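Local coordinates for LamCAT (Aquimarina, PDB 6JH5), which probably hydrolyses laminarin, a beta-1,3-linked glucan of marine algae, as a bacterial laminarinase of glycoside hydrolase family 16, at residues V21-T24 and G30-N33; Y63-T68 and I214-F219; T132-D137 and Y142-G147; I169-F172 and L177-E180. One frame throughout, in Å; residues are numbered along the deposited sequence.

From the N terminus, contact 1 closes first, a short loop that brings segment 21-24 against the turn at 30-33. Contact 2 opens later, on strand 63-71, and closes only at the loop 214-219 ahead of strand 221-232, spanning much of the beta-sandwich. Contacts 3 and 4 are nested inside that long loop, one after the other, each a beta hairpin. Contacts 1 and 2 meet where Phe22 packs on Thr68, on neighbouring strands. Contacts 3 and 4 touch through a probable hydrogen bond from His179 NE2 to Tyr145 O. Contacts 2 and 4 lie on opposite sides of the chain's centre, their centres about 31 Å apart.

Contact 1 (V21-T24 and G30-N33); sequences VFET and GWGN
Glu23 and Trp31 meet at the margin of the jelly-roll sandwich of family 16, where a loop leads from strand 21-22 into the short helical turn at 30-33. The contact is chiefly van der Waals in kind. The benzo end of the indole presses on the stem of the glutamate: Trp31 CH2 lies 3.6 Å from Glu23 CB and 3.7 Å from Glu23 CG. A bend at chi2 (-70°) folds the glutamate chain back so that its carboxylate also comes near this ring, with Glu23 OE1 3.6 Å from Trp31 CH2 and the two planes 53° apart.

No hydrogen bond joins the two segments; the polar ends find partners elsewhere. Glu23 OE2 forms a salt bridge with Lys71, and Trp31 NE1 bonds to Gly25 O within the intervening loop, so both ends of the pair are held in their orientation. Tyr39 and Arg69 also pack on the indole. Within the turn, the backbone bond from Asn33 N to Gly30 O measures 3.0 Å and accompanies the positive phi angles of Gly30, Trp31 and Gly32. The second, looser touch is at the indole edge, where Thr24 O lies near the ring plane, 4.1 Å from Trp31 CZ2.

Contact 2 (Y63-T68 and I214-F219); sequences YNYTST and IDNNAF
Tyr65 reaches from strand 63-71 to Phe219, Ile214 and Asn216 of the loop 214-219, and its phenol carries the contact. The tight side is the apolar one. Tyr65 CD1 lies over a face of the Phe219 ring, 3.6 Å from Phe219 CZ; the two planes are oblique, 36° apart. Ile214 passes the ring in the opposite direction and packs its CG2 branch 3.8 Å from Tyr65 CZ. Because CG2 is anti to the backbone N of Ile214 (chi1 of CG1 -45°), this branch is the one turned to the phenol. Ile205 of strand 197-205 touches all three side chains, and Phe92 meets Phe219 edge-to-face.

The looser side is at Asn216, which is partly exposed and meets the phenol through its amide oxygen: Tyr65 OH donates to Asn216 OD1 at 2.6 Å. The donor lies in the amide's carbonyl plane, on a lone pair, and the ring and amide are nearly coplanar. Next to it the loop is shaped by its own bonds, Asp215 OD1 accepting from Asn217 N at 3.0 Å in an Asx turn.

A phenylalanine in place of Tyr65 would probably leave Asn216 OD1 without this donor and its amide freer to turn. The chemistry thus implies a mixed fastening: apolar packing places the phenol, and one short, directional bond ties its end to the loop.

Contact 3 (T132-D137 and Y142-G147); sequences TIHWQD and YANYSG
Thr132-Gln136 and Tyr142-Gly147 pair as antiparallel strands, 4.7 Å apart at closest axis approach, with Ile133-Tyr145 and Trp135-Ala143 as hydrogen-bonded pairs; the bond from Ala143 N to Trp135 O is 2.9 Å. On the face of Ile133 and Trp135, the indole lies flat against its cross-strand neighbour: Ala143 CB sits over the centre of the six-membered ring, 3.6 Å from its centroid, in a CH-pi contact. A chi1 of 73°, with CG between the backbone N and carbonyl carbon, brings the indole across to the partner strand. Its far end reaches Tyr145 CB, 4.1 Å from Trp135 CZ3, and Trp135 NE1 bonds to Asn188 O. Were Trp135 replaced by an alanine, the Ala143 methyl would probably lose the ring face it rests on, and Asn188 O its indole donor.

The other face is polar. Thr132 OG1 and Ser146 OG share a hydrogen bond of 2.7 Å. His134 and Tyr142 lie side by side, their rings nearly coplanar and rim to rim, with a 2.6 Å hydrogen bond between His134 ND1 and Tyr142 OH. The same hydroxyl accepts from Asn144 ND2 at 3.0 Å, so two side chains fix its place. His134 also packs on Glu116 and makes a weak bond to Asp118. Strand 116-118 lies within the EIDIME active-site signature of family 16, and the arrangement is that of a beta hairpin flanking this strand in the jelly roll.

Contact 4 (I169-F172 and L177-E180); sequences IKWF and LYHE
Trp171 lies between its own strand's Ile169 and the cross-strand His179, in an aromatic cluster. His179 CD2 rests over one indole face, offset toward the rim and 3.4 Å from Trp171 CE3, with the imidazole and six-membered ring planes at 40°; Ile169 CG2 covers the opposite face. The Tyr178 ring crosses Trp171 obliquely, its plane 58° from that of the indole five-membered ring, with Tyr178 CZ 3.5 Å from Trp171 CB. Trp171 NE1 bonds to Asp118 O and His179 NE2 to Tyr145 O, so both buried rings are also held through a ring nitrogen.

The backbone bonds define a hairpin of strands 168-173 and 176-182 with a beta bulge. Trp171 N donates to His179 O at 2.9 Å, and Tyr178 N to Trp171 O at 3.1 Å, so two successive residues grip Trp171. The register slips by one between Trp171 and Phe172, which pairs with Leu177. Tyr178, the extra residue, has CG between its backbone N and carbonyl carbon (chi1 70°), and its ring runs beside the backbone of the opposite strand. A water links Tyr178 OH to Phe172 O, donating to the carbonyl at 3.0 Å.

Apolar and charged chains occupy the other face. Leu177 CD1 makes a CH-pi contact over one face of the Phe172 ring, displaced toward the rim and 4.2 Å from its centroid, and touches Lys170 CB. Lys170 and Glu180 run alongside each other, both extended, but their charges do not quite meet: Lys170 NZ is 4.6 Å from Glu180 OE1, with Lys170 CE nearer, at 3.6 Å.

Contact 1 (V21-T24 and G30-N33)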
loop_
_atom_site.group_PDB
_atom_site.type_symbol
_atom_site.label_atom_id
_atom_site.label_comp_id
_atom_site.label_asym_id
_atom_site.label_seq_id
_atom_site.Cartn_x
_atom_site.Cartn_y
_atom_site.Cartn_z
ATOM N N VAL A 21 -11.205 -7.747 -0.694
ATOM C CA VAL A 21 -12.438 -6.951 -0.446
ATOM C C VAL A 21 -12.187 -5.561 -1.047
ATOM O O VAL A 21 -11.097 -5.096 -0.950
ATOM C CB VAL A 21 -12.691 -6.875 1.076
ATOM C CG1 VAL A 21 -13.896 -6.040 1.410
ATOM C CG2 VAL A 21 -12.849 -8.267 1.643
ATOM N N PHE A 22 -13.210 -4.924 -1.594
ATOM C CA PHE A 22 -13.000 -3.639 -2.295
ATOM C C PHE A 22 -13.693 -2.470 -1.617
ATOM O O PHE A 22 -14.772 -2.623 -1.139
ATOM C CB PHE A 22 -13.496 -3.753 -3.736
ATOM C CG PHE A 22 -12.664 -4.674 -4.586
ATOM C CD1 PHE A 22 -12.781 -6.046 -4.477
ATOM C CD2 PHE A 22 -11.746 -4.166 -5.481
ATOM C CE1 PHE A 22 -12.013 -6.889 -5.251
ATOM C CE2 PHE A 22 -10.980 -5.015 -6.253
ATOM C CZ PHE A 22 -11.105 -6.369 -6.125
ATOM N N GLU A 23 -13.019 -1.335 -1.600
ATOM C CA GLU A 23 -13.678 -0.132 -1.061
ATOM C C GLU A 23 -14.452 0.545 -2.193
ATOM O O GLU A 23 -14.158 0.312 -3.340
ATOM C CB GLU A 23 -12.691 0.888 -0.505
ATOM C CG GLU A 23 -11.823 0.359 0.614
ATOM C CD GLU A 23 -12.512 0.077 1.927
ATOM O OE1 GLU A 23 -13.713 0.236 1.992
ATOM O OE2 GLU A 23 -11.824 -0.310 2.839
ATOM N N THR A 24 -15.418 1.346 -1.810
ATOM C CA THR A 24 -16.232 2.110 -2.783
ATOM C C THR A 24 -16.282 3.582 -2.367
ATOM O O THR A 24 -16.481 3.830 -1.215
ATOM C CB THR A 24 -17.665 1.569 -2.790
ATOM O OG1 THR A 24 -17.608 0.206 -3.189
ATOM C CG2 THR A 24 -18.562 2.331 -3.729
ATOM N N GLY A 30 -11.916 12.368 1.732
ATOM C CA GLY A 30 -10.972 11.767 0.773
ATOM C C GLY A 30 -10.047 10.739 1.392
ATOM O O GLY A 30 -8.871 10.887 1.345
ATOM N N TRP A 31 -10.638 9.766 2.058
ATOM C CA TRP A 31 -9.896 8.671 2.734
ATOM C C TRP A 31 -8.944 9.233 3.792
ATOM O O TRP A 31 -7.902 8.680 3.992
ATOM C CB TRP A 31 -9.239 7.737 1.713
ATOM C CG TRP A 31 -10.301 7.011 0.960
ATOM C CD1 TRP A 31 -10.871 7.374 -0.221
ATOM C CD2 TRP A 31 -11.013 5.860 1.418
ATOM N NE1 TRP A 31 -11.873 6.505 -0.543
ATOM C CE2 TRP A 31 -11.979 5.563 0.440
ATOM C CE3 TRP A 31 -10.919 5.054 2.558
ATOM C CZ2 TRP A 31 -12.855 4.495 0.583
ATOM C CZ3 TRP A 31 -11.780 4.001 2.682
ATOM C CH2 TRP A 31 -12.729 3.727 1.711
ATOM N N GLY A 32 -9.332 10.360 4.363
ATOM C CA GLY A 32 -8.561 11.029 5.418
ATOM C C GLY A 32 -7.407 11.865 4.890
ATOM O O GLY A 32 -6.754 12.477 5.682
ATOM N N ASN A 33 -7.200 11.900 3.581
ATOM C CA ASN A 33 -6.045 12.640 3.017
ATOM C C ASN A 33 -6.470 13.624 1.931
ATOM O O ASN A 33 -5.637 13.978 1.163
ATOM C CB ASN A 33 -5.053 11.658 2.391
ATOM C CG ASN A 33 -4.635 10.563 3.348
ATOM O OD1 ASN A 33 -4.157 10.848 4.419
ATOM N ND2 ASN A 33 -4.794 9.317 2.962
#

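Contact 2 (Y63-T68 and I214-F219)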
loop_
_atom_site.group_PDB
_atom_site.type_symbol
_atom_site.label_atom_id
_atom_site.label_comp_id
_atom_site.label_asym_id
_atom_site.label_seq_id
_atom_site.Cartn_x
_atom_site.Cartn_y
_atom_site.Cartn_z
ATOM N N TYR A 63 -17.446 13.109 -7.810
ATOM C CA TYR A 63 -15.974 13.056 -7.963
ATOM C C TYR A 63 -15.616 12.902 -9.432
ATOM O O TYR A 63 -16.456 12.490 -10.202
ATOM C CB TYR A 63 -15.398 11.964 -7.059
ATOM C CG TYR A 63 -15.655 12.301 -5.623
ATOM C CD1 TYR A 63 -14.808 13.145 -4.942
ATOM C CD2 TYR A 63 -16.806 11.885 -4.996
ATOM C CE1 TYR A 63 -15.064 13.525 -3.646
ATOM C CE2 TYR A 63 -17.072 12.245 -3.695
ATOM C CZ TYR A 63 -16.202 13.073 -3.023
ATOM O OH TYR A 63 -16.475 13.453 -1.756
ATOM N N ASN A 64 -14.379 13.249 -9.770
ATOM C CA ASN A 64 -13.957 13.298 -11.193
ATOM C C ASN A 64 -12.946 12.223 -11.591
ATOM O O ASN A 64 -12.523 12.229 -12.713
ATOM C CB ASN A 64 -13.438 14.695 -11.505
ATOM C CG ASN A 64 -14.513 15.707 -11.212
ATOM O OD1 ASN A 64 -15.644 15.519 -11.594
ATOM N ND2 ASN A 64 -14.162 16.743 -10.490
ATOM N N TYR A 65 -12.555 11.387 -10.648
ATOM C CA TYR A 65 -11.605 10.297 -10.935
ATOM C C TYR A 65 -12.105 9.026 -10.243
ATOM O O TYR A 65 -12.730 9.100 -9.222
ATOM C CB TYR A 65 -10.194 10.613 -10.428
ATOM C CG TYR A 65 -9.642 11.930 -10.899
ATOM C CD1 TYR A 65 -9.006 12.036 -12.112
ATOM C CD2 TYR A 65 -9.792 13.067 -10.139
ATOM C CE1 TYR A 65 -8.513 13.251 -12.551
ATOM C CE2 TYR A 65 -9.307 14.285 -10.562
ATOM C CZ TYR A 65 -8.667 14.381 -11.775
ATOM O OH TYR A 65 -8.202 15.578 -12.201
ATOM N N THR A 66 -11.800 7.901 -10.862
ATOM C CA THR A 66 -12.110 6.585 -10.272
ATOM C C THR A 66 -10.829 5.764 -10.232
ATOM O O THR A 66 -9.958 5.977 -11.027
ATOM C CB THR A 66 -13.206 5.836 -11.031
ATOM O OG1 THR A 66 -12.774 5.662 -12.371
ATOM C CG2 THR A 66 -14.528 6.559 -10.955
ATOM N N SER A 67 -10.775 4.868 -9.267
ATOM C CA SER A 67 -9.611 3.980 -9.106
ATOM C C SER A 67 -10.027 2.794 -8.228
ATOM O O SER A 67 -11.191 2.575 -8.070
ATOM C CB SER A 67 -8.420 4.707 -8.546
ATOM O OG SER A 67 -7.275 3.908 -8.620
ATOM N N THR A 68 -9.060 2.043 -7.743
ATOM C CA THR A 68 -9.403 0.885 -6.889
ATOM C C THR A 68 -8.601 0.921 -5.583
ATOM O O THR A 68 -7.476 1.316 -5.625
ATOM C CB THR A 68 -9.100 -0.438 -7.611
ATOM O OG1 THR A 68 -10.179 -0.640 -8.507
ATOM C CG2 THR A 68 -9.029 -1.656 -6.716
ATOM N N ILE A 214 -3.148 17.883 -10.989
ATOM C CA ILE A 214 -3.330 16.562 -11.633
ATOM C C ILE A 214 -3.053 16.665 -13.132
ATOM O O ILE A 214 -3.605 17.542 -13.746
ATOM C CB ILE A 214 -4.750 16.022 -11.383
ATOM C CG1 ILE A 214 -5.225 16.182 -9.932
ATOM C CG2 ILE A 214 -4.838 14.583 -11.844
ATOM C CD1 ILE A 214 -4.326 15.576 -8.885
ATOM N N ASP A 215 -2.214 15.756 -13.627
ATOM C CA ASP A 215 -1.943 15.685 -15.078
ATOM C C ASP A 215 -3.124 14.911 -15.646
ATOM O O ASP A 215 -3.112 13.731 -15.685
ATOM C CB ASP A 215 -0.626 14.973 -15.345
ATOM C CG ASP A 215 -0.304 14.826 -16.820
ATOM O OD1 ASP A 215 -1.111 15.229 -17.629
ATOM O OD2 ASP A 215 0.754 14.322 -17.088
ATOM N N ASN A 216 -4.099 15.633 -16.197
ATOM C CA ASN A 216 -5.330 15.016 -16.748
ATOM C C ASN A 216 -5.048 14.308 -18.064
ATOM O O ASN A 216 -5.888 13.592 -18.520
ATOM C CB ASN A 216 -6.481 16.005 -16.829
ATOM C CG ASN A 216 -6.993 16.337 -15.448
ATOM O OD1 ASN A 216 -7.175 15.466 -14.636
ATOM N ND2 ASN A 216 -7.141 17.613 -15.180
ATOM N N ASN A 217 -3.845 14.473 -18.578
ATOM C CA ASN A 217 -3.475 13.798 -19.839
ATOM C C ASN A 217 -2.790 12.467 -19.531
ATOM O O ASN A 217 -2.323 11.841 -20.445
ATOM C CB ASN A 217 -2.603 14.682 -20.725
ATOM C CG ASN A 217 -3.396 15.772 -21.399
ATOM O OD1 ASN A 217 -3.044 16.936 -21.334
ATOM N ND2 ASN A 217 -4.480 15.409 -22.016
ATOM N N ALA A 218 -2.765 12.084 -18.259
ATOM C CA ALA A 218 -2.162 10.793 -17.871
ATOM C C ALA A 218 -3.247 9.718 -17.685
ATOM O O ALA A 218 -2.921 8.642 -17.265
ATOM C CB ALA A 218 -1.369 10.992 -16.613
ATOM N N PHE A 219 -4.491 10.028 -18.026
ATOM C CA PHE A 219 -5.620 9.086 -17.845
ATOM C C PHE A 219 -6.025 8.485 -19.184
ATOM O O PHE A 219 -6.079 9.210 -20.131
ATOM C CB PHE A 219 -6.785 9.773 -17.135
ATOM C CG PHE A 219 -6.430 10.203 -15.740
ATOM C CD1 PHE A 219 -5.888 11.442 -15.489
ATOM C CD2 PHE A 219 -6.627 9.351 -14.680
ATOM C CE1 PHE A 219 -5.541 11.814 -14.206
ATOM C CE2 PHE A 219 -6.285 9.726 -13.397
ATOM C CZ PHE A 219 -5.749 10.960 -13.161
#

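Contact 3 (T132-D137 and Y142-G147)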
loop_
_atom_site.group_PDB
_atom_site.type_symbol
_atom_site.label_atom_id
_atom_site.label_comp_id
_atom_site.label_asym_id
_atom_site.label_seq_id
_atom_site.Cartn_x
_atom_site.Cartn_y
_atom_site.Cartn_z
ATOM N N THR A 132 7.365 3.444 5.020
ATOM C CA THR A 132 7.056 4.193 6.262
ATOM C C THR A 132 6.234 3.372 7.265
ATOM O O THR A 132 5.531 2.500 6.854
ATOM C CB THR A 132 6.168 5.388 5.871
ATOM O OG1 THR A 132 6.775 6.069 4.782
ATOM C CG2 THR A 132 5.900 6.395 6.966
ATOM N N ILE A 133 6.398 3.684 8.544
ATOM C CA ILE A 133 5.455 3.172 9.572
ATOM C C ILE A 133 4.759 4.380 10.214
ATOM O O ILE A 133 5.374 5.398 10.390
ATOM C CB ILE A 133 6.082 2.273 10.654
ATOM C CG1 ILE A 133 7.428 2.784 11.168
ATOM C CG2 ILE A 133 6.111 0.813 10.214
ATOM C CD1 ILE A 133 7.923 2.052 12.384
ATOM N N HIS A 134 3.475 4.207 10.484
ATOM C CA HIS A 134 2.654 5.189 11.221
ATOM C C HIS A 134 2.034 4.460 12.419
ATOM O O HIS A 134 1.630 3.360 12.252
ATOM C CB HIS A 134 1.515 5.781 10.394
ATOM C CG HIS A 134 1.904 6.312 9.064
ATOM N ND1 HIS A 134 1.994 7.650 8.818
ATOM C CD2 HIS A 134 2.166 5.689 7.898
ATOM C CE1 HIS A 134 2.336 7.822 7.564
ATOM N NE2 HIS A 134 2.439 6.642 6.984
ATOM N N TRP A 135 1.968 5.158 13.543
ATOM C CA TRP A 135 1.399 4.557 14.760
ATOM C C TRP A 135 1.069 5.652 15.775
ATOM O O TRP A 135 1.250 6.807 15.483
ATOM C CB TRP A 135 2.323 3.473 15.333
ATOM C CG TRP A 135 3.573 3.940 16.019
ATOM C CD1 TRP A 135 3.814 3.945 17.358
ATOM C CD2 TRP A 135 4.785 4.393 15.402
ATOM N NE1 TRP A 135 5.073 4.394 17.616
ATOM C CE2 TRP A 135 5.692 4.678 16.439
ATOM C CE3 TRP A 135 5.185 4.602 14.081
ATOM C CZ2 TRP A 135 6.969 5.155 16.194
ATOM C CZ3 TRP A 135 6.436 5.107 13.845
ATOM C CH2 TRP A 135 7.320 5.374 14.884
ATOM N N GLN A 136 0.531 5.234 16.906
ATOM C CA GLN A 136 0.281 6.179 18.011
ATOM C C GLN A 136 1.211 5.724 19.116
ATOM O O GLN A 136 1.099 4.619 19.525
ATOM C CB GLN A 136 -1.170 6.111 18.447
ATOM C CG GLN A 136 -1.576 7.248 19.369
ATOM C CD GLN A 136 -3.036 7.068 19.691
ATOM O OE1 GLN A 136 -3.384 6.387 20.645
ATOM N NE2 GLN A 136 -3.887 7.605 18.840
ATOM N N ASP A 137 2.079 6.614 19.552
ATOM C CA ASP A 137 3.137 6.217 20.499
ATOM C C ASP A 137 2.608 6.180 21.924
ATOM O O ASP A 137 1.444 6.412 22.131
ATOM C CB ASP A 137 4.414 7.029 20.304
ATOM C CG ASP A 137 4.360 8.470 20.785
ATOM O OD1 ASP A 137 3.400 8.823 21.422
ATOM O OD2 ASP A 137 5.290 9.189 20.509
ATOM N N TYR A 142 0.661 10.977 17.458
ATOM C CA TYR A 142 0.827 10.349 16.134
ATOM C C TYR A 142 2.321 10.353 15.816
ATOM O O TYR A 142 2.975 11.353 15.950
ATOM C CB TYR A 142 0.002 11.124 15.108
ATOM C CG TYR A 142 0.369 10.806 13.690
ATOM C CD1 TYR A 142 0.330 9.514 13.216
ATOM C CD2 TYR A 142 0.788 11.793 12.840
ATOM C CE1 TYR A 142 0.682 9.222 11.913
ATOM C CE2 TYR A 142 1.144 11.516 11.536
ATOM C CZ TYR A 142 1.085 10.225 11.060
ATOM O OH TYR A 142 1.448 9.978 9.770
ATOM N N ALA A 143 2.824 9.199 15.413
ATOM C CA ALA A 143 4.255 9.065 15.100
ATOM C C ALA A 143 4.432 8.471 13.708
ATOM O O ALA A 143 3.619 7.724 13.306
ATOM C CB ALA A 143 4.882 8.154 16.123
ATOM N N ASN A 144 5.464 8.900 13.011
ATOM C CA ASN A 144 5.806 8.220 11.743
ATOM C C ASN A 144 7.325 8.167 11.563
ATOM O O ASN A 144 8.019 8.945 12.154
ATOM C CB ASN A 144 4.980 8.699 10.565
ATOM C CG ASN A 144 5.326 10.112 10.198
ATOM O OD1 ASN A 144 6.473 10.448 10.035
ATOM N ND2 ASN A 144 4.315 10.928 10.036
ATOM N N TYR A 145 7.766 7.183 10.804
ATOM C CA TYR A 145 9.208 7.006 10.565
ATOM C C TYR A 145 9.346 6.493 9.137
ATOM O O TYR A 145 8.892 5.431 8.872
ATOM C CB TYR A 145 9.785 6.077 11.629
ATOM C CG TYR A 145 11.280 5.965 11.620
ATOM C CD1 TYR A 145 12.080 7.070 11.775
ATOM C CD2 TYR A 145 11.881 4.736 11.489
ATOM C CE1 TYR A 145 13.451 6.948 11.802
ATOM C CE2 TYR A 145 13.252 4.595 11.517
ATOM C CZ TYR A 145 14.046 5.709 11.667
ATOM O OH TYR A 145 15.397 5.583 11.703
ATOM N N SER A 146 10.051 7.257 8.321
ATOM C CA SER A 146 10.036 6.990 6.872
ATOM C C SER A 146 11.431 6.989 6.273
ATOM O O SER A 146 12.271 7.663 6.760
ATOM C CB SER A 146 9.241 8.054 6.203
ATOM O OG SER A 146 8.935 7.660 4.911
ATOM N N GLY A 147 11.548 6.273 5.169
ATOM C CA GLY A 147 12.782 6.161 4.387
ATOM C C GLY A 147 12.488 6.104 2.903
ATOM O O GLY A 147 11.397 5.852 2.534
#

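Contact 4 (I169-F172 and L177-E180)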
loop_
_atom_site.group_PDB
_atom_site.type_symbol
_atom_site.label_atom_id
_atom_site.label_comp_id
_atom_site.label_asym_id
_atom_site.label_seq_id
_atom_site.Cartn_x
_atom_site.Cartn_y
_atom_site.Cartn_z
ATOM N N ILE A 169 11.449 -4.074 11.448
ATOM C CA ILE A 169 10.849 -4.056 10.099
ATOM C C ILE A 169 11.944 -3.506 9.190
ATOM O O ILE A 169 12.543 -2.542 9.537
ATOM C CB ILE A 169 9.590 -3.186 10.017
ATOM C CG1 ILE A 169 8.526 -3.699 10.981
ATOM C CG2 ILE A 169 9.091 -3.157 8.576
ATOM C CD1 ILE A 169 7.400 -2.736 11.197
ATOM N N LYS A 170 12.207 -4.212 8.103
ATOM C CA LYS A 170 13.203 -3.783 7.103
ATOM C C LYS A 170 12.500 -3.642 5.747
ATOM O O LYS A 170 11.685 -4.451 5.457
ATOM C CB LYS A 170 14.303 -4.828 7.003
ATOM C CG LYS A 170 15.251 -4.882 8.174
ATOM C CD LYS A 170 16.196 -6.054 7.995
ATOM C CE LYS A 170 17.331 -6.103 8.971
ATOM N NZ LYS A 170 18.361 -7.055 8.511
ATOM N N TRP A 171 12.864 -2.618 4.994
ATOM C CA TRP A 171 12.258 -2.305 3.681
ATOM C C TRP A 171 13.292 -2.472 2.568
ATOM O O TRP A 171 14.390 -2.033 2.711
ATOM C CB TRP A 171 11.742 -0.868 3.629
ATOM C CG TRP A 171 10.472 -0.544 4.354
ATOM C CD1 TRP A 171 9.250 -0.327 3.797
ATOM C CD2 TRP A 171 10.315 -0.280 5.754
ATOM N NE1 TRP A 171 8.340 0.009 4.751
ATOM C CE2 TRP A 171 8.966 0.049 5.962
ATOM C CE3 TRP A 171 11.175 -0.328 6.852
ATOM C CZ2 TRP A 171 8.479 0.360 7.220
ATOM C CZ3 TRP A 171 10.692 -0.012 8.093
ATOM C CH2 TRP A 171 9.355 0.315 8.275
ATOM N N PHE A 172 12.878 -3.090 1.478
ATOM C CA PHE A 172 13.805 -3.261 0.352
ATOM C C PHE A 172 13.104 -3.006 -0.978
ATOM O O PHE A 172 11.921 -3.154 -1.070
ATOM C CB PHE A 172 14.224 -4.727 0.253
ATOM C CG PHE A 172 14.727 -5.369 1.517
ATOM C CD1 PHE A 172 13.858 -5.785 2.494
ATOM C CD2 PHE A 172 16.067 -5.586 1.714
ATOM C CE1 PHE A 172 14.312 -6.391 3.644
ATOM C CE2 PHE A 172 16.526 -6.194 2.861
ATOM C CZ PHE A 172 15.648 -6.604 3.819
ATOM N N LEU A 177 18.272 -2.891 0.708
ATOM C CA LEU A 177 17.757 -2.382 2.006
ATOM C C LEU A 177 17.879 -0.860 2.019
ATOM O O LEU A 177 18.922 -0.375 1.688
ATOM C CB LEU A 177 18.599 -2.987 3.127
ATOM C CG LEU A 177 18.287 -2.492 4.529
ATOM C CD1 LEU A 177 16.909 -2.939 4.922
ATOM C CD2 LEU A 177 19.319 -3.009 5.508
ATOM N N TYR A 178 16.797 -0.160 2.345
ATOM C CA TYR A 178 16.855 1.322 2.391
ATOM C C TYR A 178 16.196 1.908 3.648
ATOM O O TYR A 178 16.369 3.054 3.882
ATOM C CB TYR A 178 16.239 1.911 1.124
ATOM C CG TYR A 178 14.753 1.725 1.046
ATOM C CD1 TYR A 178 14.229 0.567 0.536
ATOM C CD2 TYR A 178 13.891 2.679 1.536
ATOM C CE1 TYR A 178 12.870 0.367 0.470
ATOM C CE2 TYR A 178 12.528 2.501 1.466
ATOM C CZ TYR A 178 12.016 1.334 0.947
ATOM O OH TYR A 178 10.682 1.139 0.892
ATOM N N HIS A 179 15.444 1.114 4.400
ATOM C CA HIS A 179 14.789 1.650 5.616
ATOM C C HIS A 179 14.665 0.533 6.643
ATOM O O HIS A 179 14.587 -0.593 6.260
ATOM C CB HIS A 179 13.435 2.293 5.266
ATOM C CG HIS A 179 12.756 3.026 6.372
ATOM N ND1 HIS A 179 13.404 3.909 7.189
ATOM C CD2 HIS A 179 11.474 3.038 6.772
ATOM C CE1 HIS A 179 12.553 4.415 8.037
ATOM N NE2 HIS A 179 11.380 3.903 7.814
ATOM N N GLU A 180 14.723 0.892 7.904
ATOM C CA GLU A 180 14.649 -0.108 8.987
ATOM C C GLU A 180 14.082 0.584 10.218
ATOM O O GLU A 180 14.413 1.709 10.436
ATOM C CB GLU A 180 16.035 -0.694 9.262
ATOM C CG GLU A 180 16.064 -1.714 10.373
ATOM C CD GLU A 180 17.404 -2.420 10.516
ATOM O OE1 GLU A 180 18.067 -2.572 9.523
ATOM O OE2 GLU A 180 17.734 -2.816 11.610
HETATM O O HOH W 1 9.864 -1.096 -0.423
#